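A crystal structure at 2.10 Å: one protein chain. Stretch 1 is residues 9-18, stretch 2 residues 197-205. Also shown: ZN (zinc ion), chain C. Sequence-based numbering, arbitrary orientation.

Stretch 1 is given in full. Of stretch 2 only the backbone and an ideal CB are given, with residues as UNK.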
# COMPACT_ATOMS: atom_id res chain seq x y z
N VAL A 9 -4.97 -2.12 4.83
CA VAL A 9 -4.17 -2.82 3.82
C VAL A 9 -2.67 -2.49 3.96
O VAL A 9 -1.82 -3.38 3.87
CB VAL A 9 -4.66 -2.47 2.38
CG1 VAL A 9 -3.65 -2.88 1.33
CG2 VAL A 9 -6.02 -3.13 2.11
N TYR A 10 -2.35 -1.21 4.16
CA TYR A 10 -0.94 -0.82 4.34
C TYR A 10 -0.27 -1.44 5.59
O TYR A 10 0.91 -1.75 5.57
CB TYR A 10 -0.76 0.70 4.29
CG TYR A 10 -1.42 1.48 5.41
CD1 TYR A 10 -0.75 1.71 6.61
CD2 TYR A 10 -2.68 2.02 5.24
CE1 TYR A 10 -1.34 2.45 7.63
CE2 TYR A 10 -3.28 2.76 6.25
CZ TYR A 10 -2.61 2.97 7.43
OH TYR A 10 -3.21 3.70 8.42
N LYS A 11 -1.04 -1.65 6.66
CA LYS A 11 -0.53 -2.35 7.85
C LYS A 11 -0.24 -3.81 7.56
O LYS A 11 0.72 -4.37 8.10
CB LYS A 11 -1.49 -2.24 9.05
CG LYS A 11 -1.57 -0.84 9.65
CD LYS A 11 -0.35 -0.52 10.51
CE LYS A 11 -0.39 0.89 11.10
NZ LYS A 11 0.74 1.10 12.08
N PHE A 12 -1.05 -4.43 6.71
CA PHE A 12 -0.80 -5.80 6.30
C PHE A 12 0.49 -5.91 5.48
O PHE A 12 1.22 -6.89 5.59
CB PHE A 12 -1.98 -6.38 5.51
CG PHE A 12 -1.75 -7.79 5.04
CD1 PHE A 12 -2.04 -8.86 5.87
CD2 PHE A 12 -1.21 -8.04 3.79
CE1 PHE A 12 -1.82 -10.17 5.45
CE2 PHE A 12 -0.98 -9.35 3.36
CZ PHE A 12 -1.28 -10.41 4.19
N VAL A 13 0.76 -4.90 4.66
CA VAL A 13 1.99 -4.88 3.87
C VAL A 13 3.18 -4.79 4.81
O VAL A 13 4.18 -5.50 4.62
CB VAL A 13 1.98 -3.73 2.85
CG1 VAL A 13 3.32 -3.65 2.12
CG2 VAL A 13 0.84 -3.94 1.86
N LYS A 14 3.05 -3.97 5.85
CA LYS A 14 4.11 -3.87 6.87
C LYS A 14 4.29 -5.21 7.61
O LYS A 14 5.42 -5.68 7.72
CB LYS A 14 3.81 -2.73 7.85
CG LYS A 14 4.88 -2.48 8.89
CD LYS A 14 6.11 -1.84 8.29
CE LYS A 14 7.19 -1.68 9.35
NZ LYS A 14 8.42 -0.99 8.84
N VAL A 15 3.20 -5.82 8.08
CA VAL A 15 3.28 -7.13 8.75
C VAL A 15 4.07 -8.13 7.88
O VAL A 15 4.95 -8.84 8.38
CB VAL A 15 1.89 -7.74 9.10
CG1 VAL A 15 2.02 -9.19 9.53
CG2 VAL A 15 1.18 -6.95 10.20
N LYS A 16 3.76 -8.15 6.59
CA LYS A 16 4.41 -9.04 5.63
C LYS A 16 5.89 -8.71 5.50
O LYS A 16 6.74 -9.62 5.57
CB LYS A 16 3.68 -8.89 4.29
CG LYS A 16 4.26 -9.64 3.10
CD LYS A 16 3.50 -9.30 1.82
CE LYS A 16 3.85 -7.89 1.31
NZ LYS A 16 2.97 -7.38 0.19
N GLN A 17 6.22 -7.44 5.34
CA GLN A 17 7.61 -6.99 5.33
C GLN A 17 8.37 -7.41 6.60
O GLN A 17 9.56 -7.73 6.54
CB GLN A 17 7.72 -5.47 5.12
CG GLN A 17 7.39 -5.02 3.68
CD GLN A 17 7.32 -3.51 3.52
OE1 GLN A 17 6.92 -3.01 2.46
NE2 GLN A 17 7.71 -2.76 4.56
N LEU A 18 7.69 -7.40 7.74
CA LEU A 18 8.34 -7.80 9.00
C LEU A 18 8.58 -9.31 9.05
O LEU A 18 9.63 -9.75 9.53
CB LEU A 18 7.52 -7.34 10.21
CG LEU A 18 7.42 -5.83 10.42
CD1 LEU A 18 6.21 -5.50 11.28
CD2 LEU A 18 8.69 -5.26 11.02
N UNK A 197 2.55 -0.51 -6.97
CA UNK A 197 2.79 0.46 -5.88
C UNK A 197 2.10 0.06 -4.56
O UNK A 197 2.72 0.08 -3.49
CB UNK A 197 2.30 1.85 -6.31
N UNK A 198 0.82 -0.29 -4.66
CA UNK A 198 0.03 -0.67 -3.48
C UNK A 198 0.49 -1.96 -2.80
O UNK A 198 0.23 -2.14 -1.61
CB UNK A 198 -1.44 -0.82 -3.88
N UNK A 199 1.18 -2.83 -3.54
CA UNK A 199 1.85 -4.00 -2.97
C UNK A 199 3.08 -3.60 -2.16
O UNK A 199 3.47 -4.32 -1.24
CB UNK A 199 2.25 -4.97 -4.08
N UNK A 200 3.69 -2.47 -2.50
CA UNK A 200 4.87 -1.97 -1.80
C UNK A 200 4.56 -0.99 -0.67
O UNK A 200 5.39 -0.76 0.20
CB UNK A 200 5.80 -1.29 -2.81
N UNK A 201 3.39 -0.36 -0.71
CA UNK A 201 3.12 0.77 0.17
C UNK A 201 2.81 0.33 1.60
O UNK A 201 1.76 -0.26 1.86
CB UNK A 201 1.95 1.59 -0.38
N UNK A 202 3.72 0.62 2.53
CA UNK A 202 3.52 0.17 3.92
C UNK A 202 3.07 1.27 4.89
O UNK A 202 2.88 0.99 6.07
CB UNK A 202 4.82 -0.44 4.44
N UNK A 203 2.87 2.49 4.40
CA UNK A 203 2.42 3.60 5.25
C UNK A 203 1.61 4.64 4.45
O UNK A 203 2.17 5.34 3.62
CB UNK A 203 3.63 4.27 5.91
N UNK A 204 0.31 4.72 4.72
CA UNK A 204 -0.58 5.69 4.02
C UNK A 204 -0.08 7.12 4.17
O UNK A 204 -0.35 7.96 3.31
CB UNK A 204 -2.01 5.60 4.56
N UNK A 205 0.67 7.40 5.24
CA UNK A 205 1.32 8.69 5.42
C UNK A 205 2.19 9.09 4.24
O UNK A 205 2.26 10.26 3.91
CB UNK A 205 2.17 8.67 6.69
ZN ZN C . 5.12 3.18 -5.82

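Position 197 has helical backbone angles (-48/-48), and its ideal CB has no atom of stretch 1 within 5.5 Å. The zinc ion sets the preference instead: a metal ligand such as cysteine, histidine or an acid would suit. The deposited residue is C197, whose SG lies 2.4 Å from ZN; three further ligand atoms come from elsewhere in the structure.

At 198 the CA-to-CB bond points sideways and the CB again meets nothing of stretch 1, which leaves the choice wide. The residue is N198, its amide hydrogen-bonded elsewhere in the structure.

At 199 CA-to-CB points away, and the ideal CB is 5.0 Å from K16 NZ. A polar or acidic chain would be tolerated. The carbonyl O of 199 lies 3.4 Å from K16 NZ, a weak hydrogen bond, and 3.4 Å from V13 CG1. The residue is Q199, whose side chain comes no closer than 4.8 Å to stretch 1.

At 200 CB points away and has no atom of stretch 1 within 5.5 Å, so stretch 1 leaves polar and apolar chains equally possible. It is N200, and its backbone O packs 4.0 Å from V13 CG1.

At 201 phi/psi are -77/111, an extended conformation. CB points away from stretch 1, which therefore says little about the side chain, while O lies 3.6 Å from both Y10 CB and V13 CB. The residue is L201.

Position 202 is the closest backbone approach, its CA 4.6 Å from Y10 CA. CB points sideways, yet the ideal CB sits 3.7 Å from Q17 NE2 and 4.2 Å from V13 CG1. An amide donor so near, with the K14 amine beyond, favours a short acceptor: aspartate, asparagine or perhaps serine. It is D202, with chi1 at 62° (p). Q17 NE2 donates to D202 OD2 at 2.6 Å with an angle of 158°, whereas K14 NZ stays 4.5 Å from D202 OD2, beyond a salt bridge.

At 203 phi/psi are -152/111 and CB points away; the position precedes a helix, so aspartate, asparagine, serine or threonine would suit as a cap. The residue is D203, whose OD1 accepts a hydrogen bond from the backbone N of 205 at 3.0 Å, a capping bond.

At 204 CB points toward stretch 1, its ideal position 3.5 Å from Y10 CE2. An aliphatic chain would exploit that aromatic surface; valine, leucine or isoleucine are plausible. In I204, CB lies 3.9 Å from the Y10 ring centroid, 25° off the normal, a CH-pi contact over the face, and CG2 reaches Y10 CZ at 3.6 Å.

Position 205 is helical; stretch 1 sets no preference, and any helix-compatible residue would do; it is N205.

Stretch 2 197-205: CNQNLDDIN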
# COMPACT_ATOMS: atom_id res chain seq x y z
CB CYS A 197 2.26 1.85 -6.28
SG CYS A 197 2.78 3.19 -5.20
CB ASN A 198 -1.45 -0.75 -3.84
CG ASN A 198 -2.13 0.60 -3.76
OD1 ASN A 198 -2.52 1.03 -2.68
ND2 ASN A 198 -2.27 1.27 -4.92
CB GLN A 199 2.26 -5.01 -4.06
CG GLN A 199 1.11 -5.64 -4.84
CD GLN A 199 0.25 -6.55 -3.98
OE1 GLN A 199 -0.36 -6.11 -3.01
NE2 GLN A 199 0.20 -7.84 -4.34
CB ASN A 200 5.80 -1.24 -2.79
CG ASN A 200 6.10 -2.04 -4.05
OD1 ASN A 200 6.04 -3.28 -4.06
ND2 ASN A 200 6.44 -1.32 -5.15
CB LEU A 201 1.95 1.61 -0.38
CG LEU A 201 1.51 2.82 0.45
CD1 LEU A 201 2.66 3.80 0.69
CD2 LEU A 201 0.31 3.52 -0.22
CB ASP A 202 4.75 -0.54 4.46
CG ASP A 202 5.98 0.35 4.50
OD1 ASP A 202 5.85 1.58 4.36
OD2 ASP A 202 7.07 -0.21 4.65
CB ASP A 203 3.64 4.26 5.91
CG ASP A 203 3.27 5.21 7.04
OD1 ASP A 203 2.09 5.56 7.20
OD2 ASP A 203 4.18 5.62 7.78
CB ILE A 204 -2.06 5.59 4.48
CG1 ILE A 204 -3.00 6.29 3.48
CG2 ILE A 204 -2.26 6.16 5.90
CD1 ILE A 204 -3.14 5.56 2.16
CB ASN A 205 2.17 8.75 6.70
CG ASN A 205 1.35 9.01 7.95
OD1 ASN A 205 0.18 9.37 7.88
ND2 ASN A 205 1.99 8.85 9.11
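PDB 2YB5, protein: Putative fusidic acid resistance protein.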